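Local coordinates for protein putative esterase (Bacteroides intestinalis DSM 17393, PDB 5VOL) that acts as a ferulic acid esterase of carbohydrate esterase family 1, probably releasing ferulate from arabinoxylan, and binds calcium, at residues C[110-114]-C[115-119]; C[182-185]-C[186-190]; C[231-234]-C[235-239]. One frame throughout, in Å; residues are numbered along the deposited sequence.

Interaction 1 of 3, residues C[110-114]-C[115-119]; sequences TFFYT and EFLPY
Phe111 O accepts two backbone N-H groups, from Phe116 N at 2.8 Å and from Glu115 N at 3.0 Å, where helix 108-123 widens into a pi-type turn at 112-114. The Phe116 bond is nearly straight (168°). Leu117 N bonds to Phe112 O with the same i to i+5 spacing. Pro118 has no N-H to give, and the helix kinks there; its CD lies 3.5 Å from Tyr113 O.

The Phe111 ring is met at a face and at its edge. Phe116 CB lies over one face, as a CH-pi contact 4.0 Å from the Phe111 ring centroid. Glu115 OE1 meets the ring edge in its plane, 3.3 Å from Phe111 CD1, with the carboxylate plane almost perpendicular to the ring. The negative oxygen thus faces the ring hydrogens, which is probably favourable. The same carboxylate is held by Ser19 OG at OE1 and Lys20 N at OE2.

Phe112 CG is anti to the backbone N (chi1 -176°), which leans its ring to the side of Phe116 and Leu117. Phe112 CE2 lies 4.1 Å from Phe116 CD2, and Phe112 CE1 4.0 Å from Leu117 CD1. The three phenylalanines form an aromatic cluster, with the Phe116 plane inclined at 42° to each of the other two.

This cluster seats the helix on the central sheet. Phe116 rests on Val85 and Pro87 of strand 83-87, and Phe112 meets Tyr48 of strand 46-50 edge-to-face. Phe111 touches Ser19 of strand 11-19, while the rings of Phe112 and Tyr113 both meet that of Tyr148 on helix 140-151.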
loop_
_atom_site.group_PDB
_atom_site.type_symbol
_atom_site.label_atom_id
_atom_site.label_comp_id
_atom_site.label_asym_id
_atom_site.label_seq_id
_atom_site.Cartn_x
_atom_site.Cartn_y
_atom_site.Cartn_z
ATOM N N THR C 110 -4.769 -17.730 -34.432
ATOM C CA THR C 110 -4.420 -17.345 -35.788
ATOM C C THR C 110 -5.096 -16.020 -36.114
ATOM O O THR C 110 -4.504 -15.157 -36.761
ATOM C CB THR C 110 -4.839 -18.436 -36.826
ATOM O OG1 THR C 110 -4.097 -19.634 -36.575
ATOM C CG2 THR C 110 -4.564 -17.961 -38.235
ATOM N N PHE C 111 -6.331 -15.853 -35.644
ATOM C CA PHE C 111 -7.024 -14.574 -35.785
ATOM C C PHE C 111 -6.241 -13.466 -35.060
ATOM O O PHE C 111 -6.059 -12.366 -35.583
ATOM C CB PHE C 111 -8.450 -14.656 -35.227
ATOM C CG PHE C 111 -8.967 -13.341 -34.683
ATOM C CD1 PHE C 111 -9.315 -12.309 -35.537
ATOM C CD2 PHE C 111 -9.091 -13.144 -33.314
ATOM C CE1 PHE C 111 -9.783 -11.107 -35.043
ATOM C CE2 PHE C 111 -9.573 -11.958 -32.809
ATOM C CZ PHE C 111 -9.908 -10.927 -33.666
ATOM N N PHE C 112 -5.795 -13.768 -33.845
ATOM C CA PHE C 112 -5.114 -12.764 -33.016
ATOM C C PHE C 112 -3.852 -12.242 -33.711
ATOM O O PHE C 112 -3.665 -11.037 -33.869
ATOM C CB PHE C 112 -4.760 -13.350 -31.647
ATOM C CG PHE C 112 -4.144 -12.344 -30.711
ATOM C CD1 PHE C 112 -2.775 -12.124 -30.717
ATOM C CD2 PHE C 112 -4.941 -11.604 -29.851
ATOM C CE1 PHE C 112 -2.193 -11.182 -29.853
ATOM C CE2 PHE C 112 -4.381 -10.656 -28.988
ATOM C CZ PHE C 112 -3.005 -10.445 -28.992
ATOM N N TYR C 113 -2.998 -13.160 -34.143
ATOM C CA TYR C 113 -1.692 -12.800 -34.705
ATOM C C TYR C 113 -1.659 -12.409 -36.176
ATOM O O TYR C 113 -0.755 -11.667 -36.579
ATOM C CB TYR C 113 -0.709 -13.947 -34.495
ATOM C CG TYR C 113 -0.327 -14.017 -33.054
ATOM C CD1 TYR C 113 0.573 -13.098 -32.513
ATOM C CD2 TYR C 113 -0.906 -14.949 -32.215
ATOM C CE1 TYR C 113 0.903 -13.131 -31.167
ATOM C CE2 TYR C 113 -0.586 -14.988 -30.873
ATOM C CZ TYR C 113 0.319 -14.077 -30.357
ATOM O OH TYR C 113 0.630 -14.126 -29.022
ATOM N N THR C 114 -2.607 -12.888 -36.988
ATOM C CA THR C 114 -2.515 -12.575 -38.420
ATOM C C THR C 114 -3.544 -11.545 -38.837
ATOM O O THR C 114 -3.421 -10.960 -39.907
ATOM C CB THR C 114 -2.687 -13.828 -39.320
ATOM O OG1 THR C 114 -4.033 -14.298 -39.225
ATOM C CG2 THR C 114 -1.727 -14.945 -38.899
ATOM N N GLU C 115 -4.561 -11.323 -38.007
ATOM C CA GLU C 115 -5.607 -10.350 -38.340
ATOM C C GLU C 115 -5.741 -9.229 -37.292
ATOM O O GLU C 115 -5.694 -8.038 -37.622
ATOM C CB GLU C 115 -6.960 -11.045 -38.500
ATOM C CG GLU C 115 -7.071 -11.995 -39.695
ATOM C CD GLU C 115 -8.457 -12.614 -39.807
ATOM O OE1 GLU C 115 -8.995 -13.084 -38.779
ATOM O OE2 GLU C 115 -9.020 -12.622 -40.924
ATOM N N PHE C 116 -5.934 -9.610 -36.032
ATOM C CA PHE C 116 -6.235 -8.620 -34.993
ATOM C C PHE C 116 -5.042 -7.716 -34.711
ATOM O O PHE C 116 -5.157 -6.501 -34.803
ATOM C CB PHE C 116 -6.689 -9.305 -33.702
ATOM C CG PHE C 116 -7.197 -8.346 -32.651
ATOM C CD1 PHE C 116 -8.350 -7.619 -32.863
ATOM C CD2 PHE C 116 -6.516 -8.181 -31.451
ATOM C CE1 PHE C 116 -8.834 -6.741 -31.894
ATOM C CE2 PHE C 116 -6.986 -7.300 -30.471
ATOM C CZ PHE C 116 -8.144 -6.577 -30.694
ATOM N N LEU C 117 -3.900 -8.311 -34.385
ATOM C CA LEU C 117 -2.727 -7.526 -33.986
ATOM C C LEU C 117 -2.265 -6.552 -35.085
ATOM O O LEU C 117 -2.057 -5.374 -34.814
ATOM C CB LEU C 117 -1.594 -8.465 -33.566
ATOM C CG LEU C 117 -0.364 -7.833 -32.918
ATOM C CD1 LEU C 117 0.216 -8.761 -31.875
ATOM C CD2 LEU C 117 0.686 -7.510 -33.983
ATOM N N PRO C 118 -2.131 -7.024 -36.344
ATOM C CA PRO C 118 -1.730 -6.062 -37.381
ATOM C C PRO C 118 -2.728 -4.923 -37.576
ATOM O O PRO C 118 -2.315 -3.781 -37.768
ATOM C CB PRO C 118 -1.635 -6.931 -38.643
ATOM C CG PRO C 118 -1.298 -8.281 -38.129
ATOM C CD PRO C 118 -2.064 -8.413 -36.826
ATOM N N TYR C 119 -4.017 -5.223 -37.525
ATOM C CA TYR C 119 -5.047 -4.207 -37.711
ATOM C C TYR C 119 -5.028 -3.167 -36.585
ATOM O O TYR C 119 -5.123 -1.967 -36.838
ATOM C CB TYR C 119 -6.423 -4.869 -37.789
ATOM C CG TYR C 119 -7.607 -3.959 -37.505
ATOM C CD1 TYR C 119 -8.120 -3.860 -36.232
ATOM C CD2 TYR C 119 -8.234 -3.238 -38.519
ATOM C CE1 TYR C 119 -9.204 -3.060 -35.951
ATOM C CE2 TYR C 119 -9.345 -2.425 -38.244
ATOM C CZ TYR C 119 -9.811 -2.347 -36.946
ATOM O OH TYR C 119 -10.900 -1.565 -36.602
#

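Interaction 2 of 3, residues C[182-185]-C[186-190]; sequences KIAI and LTRSV. With IPA (isopropyl alcohol), chain R.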
loop_
_atom_site.group_PDB
_atom_site.type_symbol
_atom_site.label_atom_id
_atom_site.label_comp_id
_atom_site.label_asym_id
_atom_site.label_seq_id
_atom_site.Cartn_x
_atom_site.Cartn_y
_atom_site.Cartn_z
ATOM N N LYS C 182 -18.441 -26.680 -26.947
ATOM C CA LYS C 182 -17.378 -25.681 -26.957
ATOM C C LYS C 182 -16.626 -25.664 -25.622
ATOM O O LYS C 182 -15.424 -25.450 -25.600
ATOM C CB LYS C 182 -17.946 -24.298 -27.282
ATOM C CG LYS C 182 -18.556 -24.204 -28.691
ATOM C CD LYS C 182 -19.269 -22.883 -28.886
ATOM C CE LYS C 182 -20.031 -22.852 -30.215
ATOM N NZ LYS C 182 -21.178 -23.812 -30.200
ATOM N N ILE C 183 -17.318 -25.936 -24.520
ATOM C CA ILE C 183 -16.657 -25.904 -23.207
ATOM C C ILE C 183 -15.676 -27.074 -23.086
ATOM O O ILE C 183 -14.548 -26.898 -22.611
ATOM C CB ILE C 183 -17.675 -25.905 -22.033
ATOM C CG1 ILE C 183 -16.967 -25.658 -20.694
ATOM C CG2 ILE C 183 -18.472 -27.220 -21.971
ATOM C CD1 ILE C 183 -16.119 -24.394 -20.668
ATOM N N ALA C 184 -16.069 -28.247 -23.584
ATOM C CA ALA C 184 -15.164 -29.404 -23.636
ATOM C C ALA C 184 -13.967 -29.144 -24.523
ATOM O O ALA C 184 -12.865 -29.595 -24.235
ATOM C CB ALA C 184 -15.903 -30.660 -24.133
ATOM N N ILE C 185 -14.186 -28.443 -25.626
ATOM C CA ILE C 185 -13.108 -28.158 -26.549
ATOM C C ILE C 185 -12.100 -27.202 -25.873
ATOM O O ILE C 185 -10.883 -27.387 -25.964
ATOM C CB ILE C 185 -13.651 -27.556 -27.857
ATOM C CG1 ILE C 185 -14.554 -28.594 -28.572
ATOM C CG2 ILE C 185 -12.524 -27.150 -28.755
ATOM C CD1 ILE C 185 -15.246 -28.092 -29.838
ATOM N N LEU C 186 -12.622 -26.190 -25.190
ATOM C CA LEU C 186 -11.771 -25.255 -24.444
ATOM C C LEU C 186 -10.962 -26.008 -23.401
ATOM O O LEU C 186 -9.757 -25.797 -23.259
ATOM C CB LEU C 186 -12.609 -24.163 -23.781
ATOM C CG LEU C 186 -11.863 -23.302 -22.749
ATOM C CD1 LEU C 186 -10.665 -22.619 -23.407
ATOM C CD2 LEU C 186 -12.795 -22.293 -22.093
ATOM N N THR C 187 -11.630 -26.904 -22.684
ATOM C CA THR C 187 -10.992 -27.655 -21.612
ATOM C C THR C 187 -9.794 -28.431 -22.143
ATOM O O THR C 187 -8.694 -28.334 -21.589
ATOM C CB THR C 187 -11.993 -28.587 -20.929
ATOM O OG1 THR C 187 -12.995 -27.786 -20.303
ATOM C CG2 THR C 187 -11.316 -29.432 -19.861
ATOM N N ARG C 188 -9.984 -29.156 -23.242
ATOM C CA ARG C 188 -8.876 -29.886 -23.859
ATOM C C ARG C 188 -7.750 -28.957 -24.289
ATOM O O ARG C 188 -6.581 -29.287 -24.122
ATOM C CB ARG C 188 -9.353 -30.697 -25.076
ATOM C CG ARG C 188 -10.329 -31.819 -24.730
ATOM C CD ARG C 188 -10.430 -32.834 -25.884
ATOM N NE ARG C 188 -10.866 -32.249 -27.157
ATOM C CZ ARG C 188 -12.139 -32.124 -27.532
ATOM N NH1 ARG C 188 -13.124 -32.516 -26.726
ATOM N NH2 ARG C 188 -12.431 -31.594 -28.713
ATOM N N SER C 189 -8.110 -27.811 -24.860
ATOM C CA SER C 189 -7.135 -26.826 -25.336
ATOM C C SER C 189 -6.258 -26.291 -24.191
ATOM O O SER C 189 -5.058 -26.082 -24.358
ATOM C CB SER C 189 -7.850 -25.661 -26.029
ATOM O OG SER C 189 -6.928 -24.712 -26.549
ATOM N N VAL C 190 -6.873 -26.080 -23.034
ATOM C CA VAL C 190 -6.163 -25.563 -21.865
ATOM C C VAL C 190 -5.188 -26.608 -21.353
ATOM O O VAL C 190 -4.054 -26.298 -20.995
ATOM C CB VAL C 190 -7.143 -25.153 -20.761
ATOM C CG1 VAL C 190 -6.408 -24.869 -19.438
ATOM C CG2 VAL C 190 -7.914 -23.929 -21.210
HETATM C C1 IPA R . -12.346 -24.237 -16.046
HETATM C C2 IPA R . -12.739 -24.779 -17.427
HETATM C C3 IPA R . -11.709 -24.448 -18.505
HETATM O O2 IPA R . -12.848 -26.184 -17.370
#
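Thr187 turns its hydroxyl back along helix 182-192 to the carbonyl of Ile183, one turn earlier. Thr187 OG1 lies anti to its own carbonyl carbon (chi1 -64°), and this rotation brings it 2.9 Å from Ile183 O as a donor. Thr187 N also reaches Ile183 O, at 2.9 Å. The two donors come from opposite faces of the carbonyl plane, so Ile183 O is gripped twice by one residue. Thr187 OG1 also takes a weak, long hydrogen bond from O2 of an isopropyl alcohol, at 3.3 Å, a molecule probably left from the crystallisation liquor. Replacing Thr187 with a valine would probably leave Ile183 O with the backbone bond alone and the alcohol without its hydroxyl partner.

Arg188 folds back over the preceding turn. Its chain bends at chi3 (-59°), and this lays one face of the guanidinium over Ile185 CA, which stands 4.0 Å from the Arg188 guanidinium plane. The CA sits near the rim of the group, not under its centre. Arg188 NH2 comes 3.7 Å from Ile185 CG1, and the two side chains meet at a slant. Ala184 O also lies on a face of the guanidinium, with Arg188 CG 3.4 Å from Ala184 O. The polar end has its own partner, since NH1 bonds to Pro179 O.

Ile183 and Leu186 meet lightly. Ile183 CD1 approaches Leu186 CD2 to 4.2 Å. Regular backbone bonds from Leu186 N, Arg188 N and Ser189 N complete the turns.

The helix packs on loops and on a small hairpin. Ile185 and Ser189 both touch Met103 of strand 102-103. Ile185 also meets Trp97, which makes a cation-pi contact with Lys182. Ala184 lies on Ala176, and Val190 on Ile168.

Interaction 3 of 3, residues C[231-234]-C[235-239]; sequences EFYQ and AMRNA
Phe232 and Met236 pack together on helix 226-238, the helix of the beta-alpha-beta unit between strands 214-218 and 244-246 of this alpha/beta-hydrolase fold. Their side chains lie alongside each other and point the same way. Met236 CG sits over one face of the Phe232 ring, 3.8 Å from its centroid, in a CH-pi contact. Met236 SD follows obliquely, 4.6 Å from the Phe232 centroid, a Met-aromatic contact. Bends at chi2 (-76°) and chi3 keep the thioether close to the ring, with Met236 SD 3.9 Å from Phe232 CZ. The pair faces inward, against Val217 and Trp215 of strand 214-218 and Val199 of helix 195-200.

Of the four backbone bonds, Arg237 N to Tyr233 O is the straightest (179°).

The other side of the helix meets the second subunit. Tyr233 carries Arg237 CB over one face of its ring and stacks on Phe245 of its own chain. Its OH bonds to Asp221 O of the second subunit, a residue that binds calcium. Gln234 and Arg237 run side by side, with Gln234 CG 4.0 Å from Arg237 NH2, and both reach Asp227 of the second subunit: Gln234 NE2 by a hydrogen bond and Arg237 NH2 by a salt bridge. Arg237 NH2 also donates to Asn238 OD1 at 3.2 Å, and that oxygen lies only 5° out of the guanidinium plane.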
loop_
_atom_site.group_PDB
_atom_site.type_symbol
_atom_site.label_atom_id
_atom_site.label_comp_id
_atom_site.label_asym_id
_atom_site.label_seq_id
_atom_site.Cartn_x
_atom_site.Cartn_y
_atom_site.Cartn_z
ATOM N N GLU C 231 2.269 -23.741 -8.695
ATOM C CA GLU C 231 3.045 -24.708 -9.463
ATOM C C GLU C 231 3.784 -24.028 -10.602
ATOM O O GLU C 231 4.925 -24.374 -10.913
ATOM C CB GLU C 231 2.146 -25.820 -10.038
ATOM C CG GLU C 231 1.472 -26.692 -9.014
ATOM C CD GLU C 231 0.471 -27.644 -9.672
ATOM O OE1 GLU C 231 0.726 -28.088 -10.814
ATOM O OE2 GLU C 231 -0.573 -27.920 -9.061
ATOM N N PHE C 232 3.127 -23.079 -11.254
ATOM C CA PHE C 232 3.790 -22.343 -12.314
ATOM C C PHE C 232 4.996 -21.583 -11.760
ATOM O O PHE C 232 6.094 -21.628 -12.325
ATOM C CB PHE C 232 2.822 -21.371 -12.979
ATOM C CG PHE C 232 3.472 -20.466 -13.979
ATOM C CD1 PHE C 232 3.626 -20.861 -15.297
ATOM C CD2 PHE C 232 3.945 -19.217 -13.598
ATOM C CE1 PHE C 232 4.229 -20.025 -16.221
ATOM C CE2 PHE C 232 4.542 -18.377 -14.516
ATOM C CZ PHE C 232 4.687 -18.779 -15.826
ATOM N N TYR C 233 4.795 -20.880 -10.651
ATOM C CA TYR C 233 5.889 -20.101 -10.083
ATOM C C TYR C 233 7.041 -21.016 -9.658
ATOM O O TYR C 233 8.198 -20.760 -9.990
ATOM C CB TYR C 233 5.425 -19.252 -8.888
ATOM C CG TYR C 233 6.589 -18.487 -8.292
ATOM C CD1 TYR C 233 7.318 -17.587 -9.071
ATOM C CD2 TYR C 233 6.988 -18.696 -6.979
ATOM C CE1 TYR C 233 8.402 -16.903 -8.549
ATOM C CE2 TYR C 233 8.070 -18.014 -6.446
ATOM C CZ TYR C 233 8.771 -17.125 -7.237
ATOM O OH TYR C 233 9.849 -16.453 -6.709
ATOM N N GLN C 234 6.724 -22.081 -8.928
ATOM C CA GLN C 234 7.744 -23.034 -8.503
ATOM C C GLN C 234 8.533 -23.587 -9.702
ATOM O O GLN C 234 9.766 -23.639 -9.658
ATOM C CB GLN C 234 7.111 -24.163 -7.687
ATOM C CG GLN C 234 6.681 -23.694 -6.285
ATOM C CD GLN C 234 5.908 -24.737 -5.505
ATOM O OE1 GLN C 234 5.137 -25.522 -6.076
ATOM N NE2 GLN C 234 6.095 -24.745 -4.182
ATOM N N ALA C 235 7.838 -23.946 -10.781
ATOM C CA ALA C 235 8.525 -24.415 -11.994
ATOM C C ALA C 235 9.448 -23.340 -12.583
ATOM O O ALA C 235 10.577 -23.628 -12.971
ATOM C CB ALA C 235 7.517 -24.871 -13.044
ATOM N N MET C 236 8.963 -22.105 -12.654
ATOM C CA MET C 236 9.772 -20.992 -13.148
ATOM C C MET C 236 11.036 -20.792 -12.293
ATOM O O MET C 236 12.156 -20.774 -12.809
ATOM C CB MET C 236 8.949 -19.703 -13.165
ATOM C CG MET C 236 7.867 -19.669 -14.231
ATOM S SD MET C 236 8.536 -19.377 -15.875
ATOM C CE MET C 236 8.650 -17.584 -15.889
ATOM N N ARG C 237 10.839 -20.639 -10.988
ATOM C CA ARG C 237 11.937 -20.432 -10.052
ATOM C C ARG C 237 12.936 -21.582 -10.143
ATOM O O ARG C 237 14.137 -21.358 -10.271
ATOM C CB ARG C 237 11.397 -20.298 -8.625
ATOM C CG ARG C 237 12.415 -19.878 -7.579
ATOM C CD ARG C 237 11.891 -20.242 -6.194
ATOM N NE ARG C 237 11.571 -21.667 -6.137
ATOM C CZ ARG C 237 10.789 -22.231 -5.223
ATOM N NH1 ARG C 237 10.241 -21.500 -4.263
ATOM N NH2 ARG C 237 10.556 -23.534 -5.269
ATOM N N ASN C 238 12.437 -22.815 -10.091
ATOM C CA ASN C 238 13.306 -23.986 -10.142
ATOM C C ASN C 238 14.073 -24.081 -11.447
ATOM O O ASN C 238 15.127 -24.713 -11.508
ATOM C CB ASN C 238 12.502 -25.267 -9.934
ATOM C CG ASN C 238 11.923 -25.369 -8.532
ATOM O OD1 ASN C 238 12.377 -24.687 -7.610
ATOM N ND2 ASN C 238 10.912 -26.220 -8.367
ATOM N N ALA C 239 13.531 -23.457 -12.489
ATOM C CA ALA C 239 14.143 -23.481 -13.805
ATOM C C ALA C 239 15.102 -22.304 -13.997
ATOM O O ALA C 239 15.752 -22.184 -15.034
ATOM C CB ALA C 239 13.070 -23.470 -14.882
#

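Overall arrangement
From the N terminus the three contacts follow in series, on helices 108-123, 182-192 and 226-238. Each stays within one helix and joins adjoining turns, so none closes a long loop, and none nests in or crosses another. Interactions 1 and 2 have centres about 22 Å apart, 2 and 3 about 25 Å, and 1 and 3 about 31 Å; none touch. Interaction 1 ties its helix to the central sheet near strands 46-50 and 83-87. Interaction 2 sets helix 182-192 against strand 102-103 and the loops holding Trp97 and Ala176. Interaction 3 joins the far end of the sheet, at strands 214-218 and 244-246, to the second subunit.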